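Local coordinates for hydrazine synthase subunit alpha (Candidatus Kuenenia stuttgartiensis, PDB 5C2V), which catalyses, with heme c, the condensation of hydroxylamine and ammonia to hydrazine, the second half-reaction of the hydrazine synthase complex, at residues P128-A133 with G164-S169; Y188-Q193 with T216-I221; K450-S455 with M537-A542. All blocks are in the same frame, centred on the assembly; numbering follows the deposited sequence.

Interaction 1. Residues P128-A133 with G164-S169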
loop_
_atom_site.group_PDB
_atom_site.type_symbol
_atom_site.label_atom_id
_atom_site.label_comp_id
_atom_site.label_asym_id
_atom_site.label_seq_id
_atom_site.Cartn_x
_atom_site.Cartn_y
_atom_site.Cartn_z
ATOM N N PRO D 128 1.908 -23.210 26.345
ATOM C CA PRO D 128 2.759 -24.403 26.287
ATOM C C PRO D 128 2.169 -25.498 25.399
ATOM O O PRO D 128 0.949 -25.645 25.343
ATOM C CB PRO D 128 2.814 -24.853 27.745
ATOM C CG PRO D 128 1.488 -24.453 28.291
ATOM C CD PRO D 128 1.099 -23.178 27.578
ATOM N N ILE D 129 3.026 -26.251 24.716
ATOM C CA ILE D 129 2.590 -27.417 23.952
ATOM C C ILE D 129 3.554 -28.577 24.164
ATOM O O ILE D 129 4.721 -28.373 24.508
ATOM C CB ILE D 129 2.489 -27.127 22.437
ATOM C CG1 ILE D 129 3.843 -26.675 21.884
ATOM C CG2 ILE D 129 1.404 -26.097 22.147
ATOM C CD1 ILE D 129 3.867 -26.518 20.381
ATOM N N TYR D 130 3.061 -29.793 23.958
ATOM C CA TYR D 130 3.900 -30.977 24.073
ATOM C C TYR D 130 4.482 -31.359 22.721
ATOM O O TYR D 130 3.768 -31.442 21.722
ATOM C CB TYR D 130 3.112 -32.154 24.653
ATOM C CG TYR D 130 2.713 -31.975 26.100
ATOM C CD1 TYR D 130 3.669 -31.955 27.107
ATOM C CD2 TYR D 130 1.380 -31.836 26.460
ATOM C CE1 TYR D 130 3.310 -31.794 28.431
ATOM C CE2 TYR D 130 1.009 -31.676 27.782
ATOM C CZ TYR D 130 1.979 -31.656 28.764
ATOM O OH TYR D 130 1.618 -31.498 30.081
ATOM N N TYR D 131 5.789 -31.574 22.699
ATOM C CA TYR D 131 6.469 -32.070 21.515
ATOM C C TYR D 131 7.190 -33.345 21.893
ATOM O O TYR D 131 8.083 -33.326 22.734
ATOM C CB TYR D 131 7.449 -31.035 20.968
ATOM C CG TYR D 131 8.132 -31.457 19.689
ATOM C CD1 TYR D 131 7.413 -31.591 18.509
ATOM C CD2 TYR D 131 9.497 -31.715 19.659
ATOM C CE1 TYR D 131 8.031 -31.973 17.336
ATOM C CE2 TYR D 131 10.124 -32.099 18.489
ATOM C CZ TYR D 131 9.386 -32.225 17.331
ATOM O OH TYR D 131 10.002 -32.603 16.161
ATOM N N ALA D 132 6.836 -34.455 21.266
ATOM C CA ALA D 132 7.371 -35.716 21.736
ATOM C C ALA D 132 8.679 -36.006 21.015
ATOM O O ALA D 132 8.701 -36.337 19.829
ATOM C CB ALA D 132 6.366 -36.823 21.520
ATOM N N ALA D 133 9.768 -35.881 21.765
ATOM C CA ALA D 133 11.114 -35.999 21.226
ATOM C C ALA D 133 11.820 -37.190 21.849
ATOM O O ALA D 133 12.180 -37.165 23.026
ATOM C CB ALA D 133 11.900 -34.722 21.476
ATOM N N GLY D 164 8.352 -36.277 27.081
ATOM C CA GLY D 164 8.458 -35.372 25.958
ATOM C C GLY D 164 9.123 -34.065 26.328
ATOM O O GLY D 164 9.774 -33.943 27.365
ATOM N N MET D 165 8.949 -33.083 25.455
ATOM C CA MET D 165 9.466 -31.744 25.662
ATOM C C MET D 165 8.292 -30.778 25.674
ATOM O O MET D 165 7.211 -31.105 25.184
ATOM C CB MET D 165 10.462 -31.371 24.564
ATOM C CG MET D 165 11.635 -32.328 24.429
ATOM S SD MET D 165 12.872 -32.089 25.715
ATOM C CE MET D 165 13.428 -30.431 25.329
ATOM N N ILE D 166 8.494 -29.594 26.240
ATOM C CA ILE D 166 7.447 -28.582 26.228
ATOM C C ILE D 166 7.918 -27.310 25.535
ATOM O O ILE D 166 8.838 -26.641 26.001
ATOM C CB ILE D 166 6.966 -28.238 27.648
ATOM C CG1 ILE D 166 6.229 -29.429 28.262
ATOM C CG2 ILE D 166 6.050 -27.025 27.619
ATOM C CD1 ILE D 166 5.621 -29.140 29.616
ATOM N N ILE D 167 7.282 -26.986 24.414
ATOM C CA ILE D 167 7.592 -25.760 23.693
ATOM C C ILE D 167 6.618 -24.668 24.108
ATOM O O ILE D 167 5.411 -24.810 23.924
ATOM C CB ILE D 167 7.516 -25.956 22.166
ATOM C CG1 ILE D 167 8.243 -27.238 21.749
ATOM C CG2 ILE D 167 8.085 -24.743 21.444
ATOM C CD1 ILE D 167 9.716 -27.248 22.089
ATOM N N PHE D 168 7.129 -23.579 24.672
ATOM C CA PHE D 168 6.239 -22.511 25.119
ATOM C C PHE D 168 6.755 -21.132 24.733
ATOM O O PHE D 168 7.904 -20.980 24.331
ATOM C CB PHE D 168 6.025 -22.587 26.636
ATOM C CG PHE D 168 7.221 -22.166 27.447
ATOM C CD1 PHE D 168 8.228 -23.068 27.744
ATOM C CD2 PHE D 168 7.327 -20.870 27.930
ATOM C CE1 PHE D 168 9.324 -22.684 28.496
ATOM C CE2 PHE D 168 8.420 -20.479 28.679
ATOM C CZ PHE D 168 9.420 -21.387 28.964
ATOM N N SER D 169 5.891 -20.129 24.849
ATOM C CA SER D 169 6.296 -18.755 24.591
ATOM C C SER D 169 6.581 -18.051 25.909
ATOM O O SER D 169 5.838 -18.210 26.873
ATOM C CB SER D 169 5.217 -18.007 23.807
ATOM O OG SER D 169 5.588 -16.656 23.592
#

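Interaction 2. Residues Y188-Q193 with T216-I221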
loop_
_atom_site.group_PDB
_atom_site.type_symbol
_atom_site.label_atom_id
_atom_site.label_comp_id
_atom_site.label_asym_id
_atom_site.label_seq_id
_atom_site.Cartn_x
_atom_site.Cartn_y
_atom_site.Cartn_z
ATOM N N TYR D 188 10.722 -21.082 23.771
ATOM C CA TYR D 188 11.597 -21.889 24.608
ATOM C C TYR D 188 11.245 -23.367 24.494
ATOM O O TYR D 188 10.064 -23.736 24.463
ATOM C CB TYR D 188 11.497 -21.464 26.075
ATOM C CG TYR D 188 12.166 -20.154 26.420
ATOM C CD1 TYR D 188 11.490 -18.948 26.284
ATOM C CD2 TYR D 188 13.464 -20.125 26.912
ATOM C CE1 TYR D 188 12.097 -17.749 26.610
ATOM C CE2 TYR D 188 14.078 -18.932 27.242
ATOM C CZ TYR D 188 13.390 -17.748 27.088
ATOM O OH TYR D 188 13.997 -16.557 27.415
ATOM N N ARG D 189 12.273 -24.208 24.431
ATOM C CA ARG D 189 12.088 -25.646 24.567
ATOM C C ARG D 189 12.426 -26.049 25.998
ATOM O O ARG D 189 13.355 -25.510 26.607
ATOM C CB ARG D 189 12.942 -26.421 23.559
ATOM C CG ARG D 189 14.445 -26.315 23.754
ATOM C CD ARG D 189 15.173 -27.258 22.808
ATOM N NE ARG D 189 16.623 -27.098 22.868
ATOM C CZ ARG D 189 17.483 -27.823 22.158
ATOM N NH1 ARG D 189 17.037 -28.762 21.334
ATOM N NH2 ARG D 189 18.787 -27.611 22.273
ATOM N N LEU D 190 11.658 -26.990 26.535
ATOM C CA LEU D 190 11.761 -27.345 27.945
ATOM C C LEU D 190 11.868 -28.852 28.150
ATOM O O LEU D 190 10.974 -29.608 27.765
ATOM C CB LEU D 190 10.555 -26.788 28.712
ATOM C CG LEU D 190 10.404 -27.059 30.212
ATOM C CD1 LEU D 190 9.751 -25.870 30.885
ATOM C CD2 LEU D 190 9.576 -28.307 30.467
ATOM N N ASP D 191 12.970 -29.276 28.759
ATOM C CA ASP D 191 13.134 -30.662 29.170
ATOM C C ASP D 191 12.441 -30.866 30.511
ATOM O O ASP D 191 12.761 -30.198 31.506
ATOM C CB ASP D 191 14.615 -31.038 29.259
ATOM C CG ASP D 191 14.838 -32.541 29.257
ATOM O OD1 ASP D 191 14.038 -33.271 29.880
ATOM O OD2 ASP D 191 15.815 -32.996 28.628
ATOM N N THR D 192 11.487 -31.794 30.515
ATOM C CA THR D 192 10.649 -32.066 31.675
ATOM C C THR D 192 11.318 -32.996 32.682
ATOM O O THR D 192 10.898 -33.072 33.836
ATOM C CB THR D 192 9.305 -32.697 31.252
ATOM O OG1 THR D 192 9.541 -33.986 30.672
ATOM C CG2 THR D 192 8.593 -31.815 30.238
ATOM N N GLN D 193 12.351 -33.708 32.245
ATOM C CA GLN D 193 13.003 -34.685 33.110
ATOM C C GLN D 193 14.240 -34.132 33.810
ATOM O O GLN D 193 14.893 -34.844 34.572
ATOM C CB GLN D 193 13.364 -35.941 32.313
ATOM C CG GLN D 193 12.153 -36.778 31.924
ATOM C CD GLN D 193 11.297 -37.168 33.118
ATOM O OE1 GLN D 193 11.784 -37.261 34.246
ATOM N NE2 GLN D 193 10.012 -37.394 32.874
ATOM N N THR D 216 13.373 -29.326 35.986
ATOM C CA THR D 216 13.130 -28.961 34.591
ATOM C C THR D 216 14.272 -28.111 34.044
ATOM O O THR D 216 15.047 -27.545 34.811
ATOM C CB THR D 216 11.807 -28.187 34.423
ATOM O OG1 THR D 216 11.833 -27.007 35.236
ATOM C CG2 THR D 216 10.620 -29.047 34.826
ATOM N N THR D 217 14.378 -28.021 32.721
ATOM C CA THR D 217 15.414 -27.179 32.117
ATOM C C THR D 217 14.880 -26.444 30.888
ATOM O O THR D 217 14.118 -27.011 30.112
ATOM C CB THR D 217 16.654 -28.008 31.717
ATOM O OG1 THR D 217 17.093 -28.786 32.837
ATOM C CG2 THR D 217 17.791 -27.099 31.265
ATOM N N ILE D 218 15.269 -25.183 30.711
ATOM C CA ILE D 218 14.800 -24.423 29.553
ATOM C C ILE D 218 15.933 -23.910 28.664
ATOM O O ILE D 218 17.013 -23.547 29.144
ATOM C CB ILE D 218 13.931 -23.218 29.976
ATOM C CG1 ILE D 218 14.678 -22.335 30.978
ATOM C CG2 ILE D 218 12.615 -23.691 30.565
ATOM C CD1 ILE D 218 13.913 -21.095 31.384
ATOM N N ASP D 219 15.660 -23.888 27.362
ATOM C CA ASP D 219 16.588 -23.369 26.362
ATOM C C ASP D 219 15.842 -22.459 25.387
ATOM O O ASP D 219 14.714 -22.760 24.995
ATOM C CB ASP D 219 17.268 -24.517 25.612
ATOM C CG ASP D 219 18.199 -24.032 24.517
ATOM O OD1 ASP D 219 18.944 -23.059 24.754
ATOM O OD2 ASP D 219 18.182 -24.624 23.417
ATOM N N GLN D 220 16.468 -21.353 24.993
ATOM C CA GLN D 220 15.815 -20.384 24.114
ATOM C C GLN D 220 16.128 -20.658 22.646
ATOM O O GLN D 220 17.264 -20.490 22.203
ATOM C CB GLN D 220 16.244 -18.962 24.484
ATOM C CG GLN D 220 15.568 -17.875 23.667
ATOM C CD GLN D 220 16.033 -16.487 24.053
ATOM O OE1 GLN D 220 16.766 -16.311 25.027
ATOM N NE2 GLN D 220 15.610 -15.487 23.288
ATOM N N ILE D 221 15.116 -21.085 21.898
ATOM C CA ILE D 221 15.308 -21.460 20.500
ATOM C C ILE D 221 15.061 -20.342 19.476
ATOM O O ILE D 221 15.430 -20.484 18.311
ATOM C CB ILE D 221 14.400 -22.647 20.133
ATOM C CG1 ILE D 221 12.927 -22.240 20.244
ATOM C CG2 ILE D 221 14.701 -23.836 21.031
ATOM C CD1 ILE D 221 11.960 -23.362 19.944
#

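Interaction 3. Residues K450-S455 with M537-A542. With HEC (heme c), chain B.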
loop_
_atom_site.group_PDB
_atom_site.type_symbol
_atom_site.label_atom_id
_atom_site.label_comp_id
_atom_site.label_asym_id
_atom_site.label_seq_id
_atom_site.Cartn_x
_atom_site.Cartn_y
_atom_site.Cartn_z
ATOM N N LYS D 450 16.489 -3.169 -4.247
ATOM C CA LYS D 450 17.791 -2.833 -4.809
ATOM C C LYS D 450 17.881 -1.345 -5.128
ATOM O O LYS D 450 16.942 -0.756 -5.659
ATOM C CB LYS D 450 18.066 -3.657 -6.068
ATOM C CG LYS D 450 18.170 -5.154 -5.825
ATOM C CD LYS D 450 18.574 -5.889 -7.093
ATOM C CE LYS D 450 18.709 -7.381 -6.850
ATOM N NZ LYS D 450 19.162 -8.102 -8.071
ATOM N N ALA D 451 19.016 -0.741 -4.798
ATOM C CA ALA D 451 19.242 0.667 -5.094
ATOM C C ALA D 451 19.743 0.836 -6.521
ATOM O O ALA D 451 19.807 1.951 -7.042
ATOM C CB ALA D 451 20.227 1.263 -4.111
ATOM N N LYS D 452 20.077 -0.290 -7.145
ATOM C CA LYS D 452 20.616 -0.324 -8.500
ATOM C C LYS D 452 20.813 -1.769 -8.936
ATOM O O LYS D 452 20.807 -2.679 -8.107
ATOM C CB LYS D 452 21.946 0.431 -8.584
ATOM C CG LYS D 452 23.021 -0.108 -7.653
ATOM C CD LYS D 452 24.308 0.693 -7.771
ATOM C CE LYS D 452 25.366 0.181 -6.806
ATOM N NZ LYS D 452 26.639 0.948 -6.914
ATOM N N ASN D 453 20.984 -1.977 -10.237
ATOM C CA ASN D 453 21.259 -3.309 -10.758
ATOM C C ASN D 453 22.645 -3.783 -10.343
ATOM O O ASN D 453 23.619 -3.037 -10.439
ATOM C CB ASN D 453 21.134 -3.329 -12.282
ATOM C CG ASN D 453 19.715 -3.085 -12.755
ATOM O OD1 ASN D 453 18.753 -3.506 -12.113
ATOM N ND2 ASN D 453 19.578 -2.402 -13.886
ATOM N N VAL D 454 22.727 -5.022 -9.876
ATOM C CA VAL D 454 24.006 -5.599 -9.486
ATOM C C VAL D 454 24.205 -6.974 -10.111
ATOM O O VAL D 454 23.321 -7.829 -10.059
ATOM C CB VAL D 454 24.138 -5.712 -7.952
ATOM C CG1 VAL D 454 24.535 -4.373 -7.352
ATOM C CG2 VAL D 454 22.844 -6.223 -7.338
ATOM N N SER D 455 25.374 -7.174 -10.709
ATOM C CA SER D 455 25.736 -8.466 -11.269
ATOM C C SER D 455 26.880 -9.058 -10.461
ATOM O O SER D 455 27.321 -8.464 -9.476
ATOM C CB SER D 455 26.130 -8.334 -12.742
ATOM O OG SER D 455 25.027 -7.925 -13.531
ATOM N N MET D 537 28.778 0.588 0.392
ATOM C CA MET D 537 27.433 1.017 0.764
ATOM C C MET D 537 26.400 -0.073 0.489
ATOM O O MET D 537 26.563 -0.873 -0.432
ATOM C CB MET D 537 27.060 2.299 0.017
ATOM C CG MET D 537 28.020 3.453 0.264
ATOM S SD MET D 537 27.577 4.952 -0.635
ATOM C CE MET D 537 27.686 4.374 -2.325
ATOM N N SER D 538 25.335 -0.097 1.284
ATOM C CA SER D 538 24.324 -1.141 1.159
ATOM C C SER D 538 23.411 -0.914 -0.042
ATOM O O SER D 538 22.724 0.103 -0.134
ATOM C CB SER D 538 23.486 -1.223 2.437
ATOM O OG SER D 538 22.423 -2.148 2.293
ATOM N N VAL D 539 23.410 -1.877 -0.959
ATOM C CA VAL D 539 22.513 -1.858 -2.106
ATOM C C VAL D 539 21.138 -2.384 -1.707
ATOM O O VAL D 539 20.107 -1.852 -2.120
ATOM C CB VAL D 539 23.073 -2.698 -3.273
ATOM C CG1 VAL D 539 22.117 -2.673 -4.458
ATOM C CG2 VAL D 539 24.444 -2.181 -3.683
ATOM N N GLN D 540 21.137 -3.438 -0.897
ATOM C CA GLN D 540 19.901 -4.047 -0.427
ATOM C C GLN D 540 20.065 -4.525 1.012
ATOM O O GLN D 540 21.098 -5.089 1.377
ATOM C CB GLN D 540 19.498 -5.209 -1.339
ATOM C CG GLN D 540 18.110 -5.775 -1.083
ATOM C CD GLN D 540 17.698 -6.786 -2.138
ATOM O OE1 GLN D 540 18.452 -7.071 -3.068
ATOM N NE2 GLN D 540 16.494 -7.330 -2.001
ATOM N N THR D 541 19.041 -4.299 1.825
ATOM C CA THR D 541 19.082 -4.685 3.228
ATOM C C THR D 541 18.059 -5.776 3.503
ATOM O O THR D 541 16.920 -5.699 3.044
ATOM C CB THR D 541 18.813 -3.478 4.154
ATOM O OG1 THR D 541 19.768 -2.444 3.887
ATOM C CG2 THR D 541 18.913 -3.885 5.618
ATOM N N ALA D 542 18.463 -6.794 4.254
ATOM C CA ALA D 542 17.529 -7.834 4.647
ATOM C C ALA D 542 16.912 -7.424 5.968
ATOM O O ALA D 542 17.580 -7.430 7.003
ATOM C CB ALA D 542 18.227 -9.177 4.768
HETATM FE FE HEC B . 16.751 -13.038 3.603
HETATM C CHA HEC B . 13.662 -11.719 4.407
HETATM C CHB HEC B . 16.189 -15.631 5.773
HETATM C CHC HEC B . 19.982 -14.156 3.123
HETATM C CHD HEC B . 17.415 -10.334 1.602
HETATM N NA HEC B . 15.214 -13.575 4.849
HETATM C C1A HEC B . 14.032 -12.885 5.037
HETATM C C2A HEC B . 13.242 -13.602 6.013
HETATM C C3A HEC B . 13.934 -14.679 6.395
HETATM C C4A HEC B . 15.190 -14.686 5.670
HETATM C CMA HEC B . 13.481 -15.736 7.425
HETATM C CAA HEC B . 11.846 -13.175 6.519
HETATM C CBA HEC B . 10.762 -13.958 5.784
HETATM C CGA HEC B . 10.705 -13.561 4.331
HETATM O O1A HEC B . 10.698 -14.469 3.459
HETATM O O2A HEC B . 10.671 -12.340 4.038
HETATM N NB HEC B . 17.935 -14.541 4.424
HETATM C C1B HEC B . 17.381 -15.625 5.082
HETATM C C2B HEC B . 18.274 -16.753 4.908
HETATM C C3B HEC B . 19.322 -16.353 4.186
HETATM C C4B HEC B . 19.132 -14.951 3.861
HETATM C CMB HEC B . 18.057 -18.173 5.473
HETATM C CAB HEC B . 20.511 -17.248 3.767
HETATM C CBB HEC B . 21.802 -16.762 4.462
HETATM N NC HEC B . 18.383 -12.397 2.511
HETATM C C1C HEC B . 19.649 -12.952 2.540
HETATM C C2C HEC B . 20.528 -12.103 1.763
HETATM C C3C HEC B . 19.847 -11.001 1.439
HETATM C C4C HEC B . 18.466 -11.193 1.841
HETATM C CMC HEC B . 22.059 -12.273 1.646
HETATM C CAC HEC B . 20.412 -9.796 0.655
HETATM C CBC HEC B . 20.424 -8.549 1.568
HETATM N ND HEC B . 15.706 -11.293 3.093
HETATM C C1D HEC B . 16.186 -10.327 2.215
HETATM C C2D HEC B . 15.185 -9.300 2.044
HETATM C C3D HEC B . 14.007 -9.739 2.920
HETATM C C4D HEC B . 14.424 -10.978 3.533
HETATM C CMD HEC B . 15.289 -8.040 1.157
HETATM C CAD HEC B . 12.660 -9.016 3.126
HETATM C CBD HEC B . 12.918 -7.697 3.843
HETATM C CGD HEC B . 11.621 -6.959 4.025
HETATM O O1D HEC B . 11.674 -5.768 4.420
HETATM O O2D HEC B . 10.542 -7.555 3.768
#

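Interaction 1. Residues P128-A133 with G164-S169
The ring of Y130 meets I166 obliquely, with CE1 3.7 Å from I166 CD1, while the backbone oxygen of M165 lies at the ring's edge, near its plane. Y130 and I166 lie side by side and point the same way; in the tyrosine CG is anti to the carbonyl carbon, beside the backbone N (chi1 -68°). The ring of Y131 leads away from the partner strand. Its CG is anti to the backbone N (chi1 -177°), and what touches across is CB, 4.0 Å from I167 CG1; the ring itself meets W264, and OH is hydrogen-bonded to G237 O and I397 N. F168 likewise contributes its CB, 4.1 Å from P128 CB, and its ring goes on to meet that of Y188 with nearly parallel planes.

Between these side chains the backbones pair as antiparallel strands. I129 and I167 form one hydrogen-bonded pair, I129 N reaching I167 O at 2.9 Å and I167 N returning to I129 O. Y131 and M165 form the other, in which Y131 N bonds to M165 O (N-H...O angle 175°) and M165 N to Y131 O. Y130 and I166 are the non-hydrogen-bonded pair between them. I129 CG1 packs 3.8 Å from I167 CB on the face shared with Y131 and M165. Beyond the strand end, A133 CB touches M165 CG at 3.8 Å.

All of this is buried in the sheet that appears to form one blade of the six-bladed propeller. Strand 186-191 flanks 154-171 on the side away from 124-131, strand 228-233 packs against I129 and Y131, and helix 196-201 lies against A133 and M165.

Interaction 2. Residues Y188-Q193 with T216-I221
R189 and D219 form a salt bridge, their side chains lying side by side and pointing the same way. R189 NE donates to D219 OD2 at 3.0 Å, meeting the anti lone pair of that oxygen, and NH2 adds a weak bond to the same atom. OD2 sits 23° out of the guanidinium plane, and the carboxylate plane is turned 46° from it. I221 CG2 packs on the arginine stem, 3.7 Å from R189 CG.

On the opposite face of the sheet, Q220 CG lies over one face of the Y188 ring in a CH-pi contact, 4.3 Å from the ring centroid and offset toward the rim. This CG is anti to the backbone N (chi1 -177°), chi2 near 180° keeps the chain extended beyond it, and NE2 is hydrogen-bonded to T222 O. On that same face L190 CD1 touches I218 CG2 at 3.6 Å.

These groups are held in antiparallel pairing near the outer edge of what appears to be a propeller blade: R189 with D219 and D191 with T217 are hydrogen-bonded pairs, the first joined by R189 N to D219 O at 2.9 Å.

Farther out, R549 makes a second salt bridge to D219 OD2, while R189 NH2 donates to T401 O and R189 makes a cation-pi interaction with W264. At the strand's end D191 OD1 accepts from Q193 N at 2.9 Å, closing an Asx turn, and D191 OD2 takes the backbone N of I198 in helix 196-201.

Interaction 3. Residues K450-S455 with M537-A542
V539 is the buried centre of the contact, wrapped by the loop 450-455. With A451 and Q540 it makes up the buried part. V539 CG1 lies 4.4 Å from A451 CB, and the backbone adds one weak hydrogen bond, A451 N to V539 O at 3.1 Å.

The K450, K452 and V454 side of the loop is partly exposed. V454 CG1 faces V539 CG1 at 4.1 Å, the two valines sliding past each other in opposite directions. K452 crosses V539 at about a right angle, its CE 4.0 Å from V539 CG2, and NZ carries on to a salt bridge with D533. K450 crosses Q540, its CG 3.4 Å from Q540 OE1.

Past the corner at V539 the chain runs to the five-coordinate heme c of the middle domain. Q540 CG is anti to the backbone N (chi1 -170°), and the extended side chain brings NE2 within 3.5 Å of the heme methyl CMD. A542 CB is equally near the pyrrole carbon C1D of the heme. With its amide nitrogen hydrogen-bonded to H448 O, Q540 probably lines the heme pocket through van der Waals contact at CMD and does not act as an iron ligand.

In the fold
Interactions 1 and 2 are adjacent parts of one antiparallel sheet, their centres 8 Å apart. Strands 154-171 and 186-191 are neighbours both in sequence and in the sheet, so interaction 2 continues outward from interaction 1; probable hydrogen bonds Y188 N to F168 O and I166 N to L190 O join them. The sheet fits one blade of the N-terminal propeller. Interaction 3 comes last along the chain and lies on the opposite side of the chain's centre, about 41 Å from interaction 1 and 40 Å from interaction 2, centre to centre, in the region of the heme-binding middle domain. The contacts therefore sample two modules, a propeller blade and the surroundings of a heme pocket.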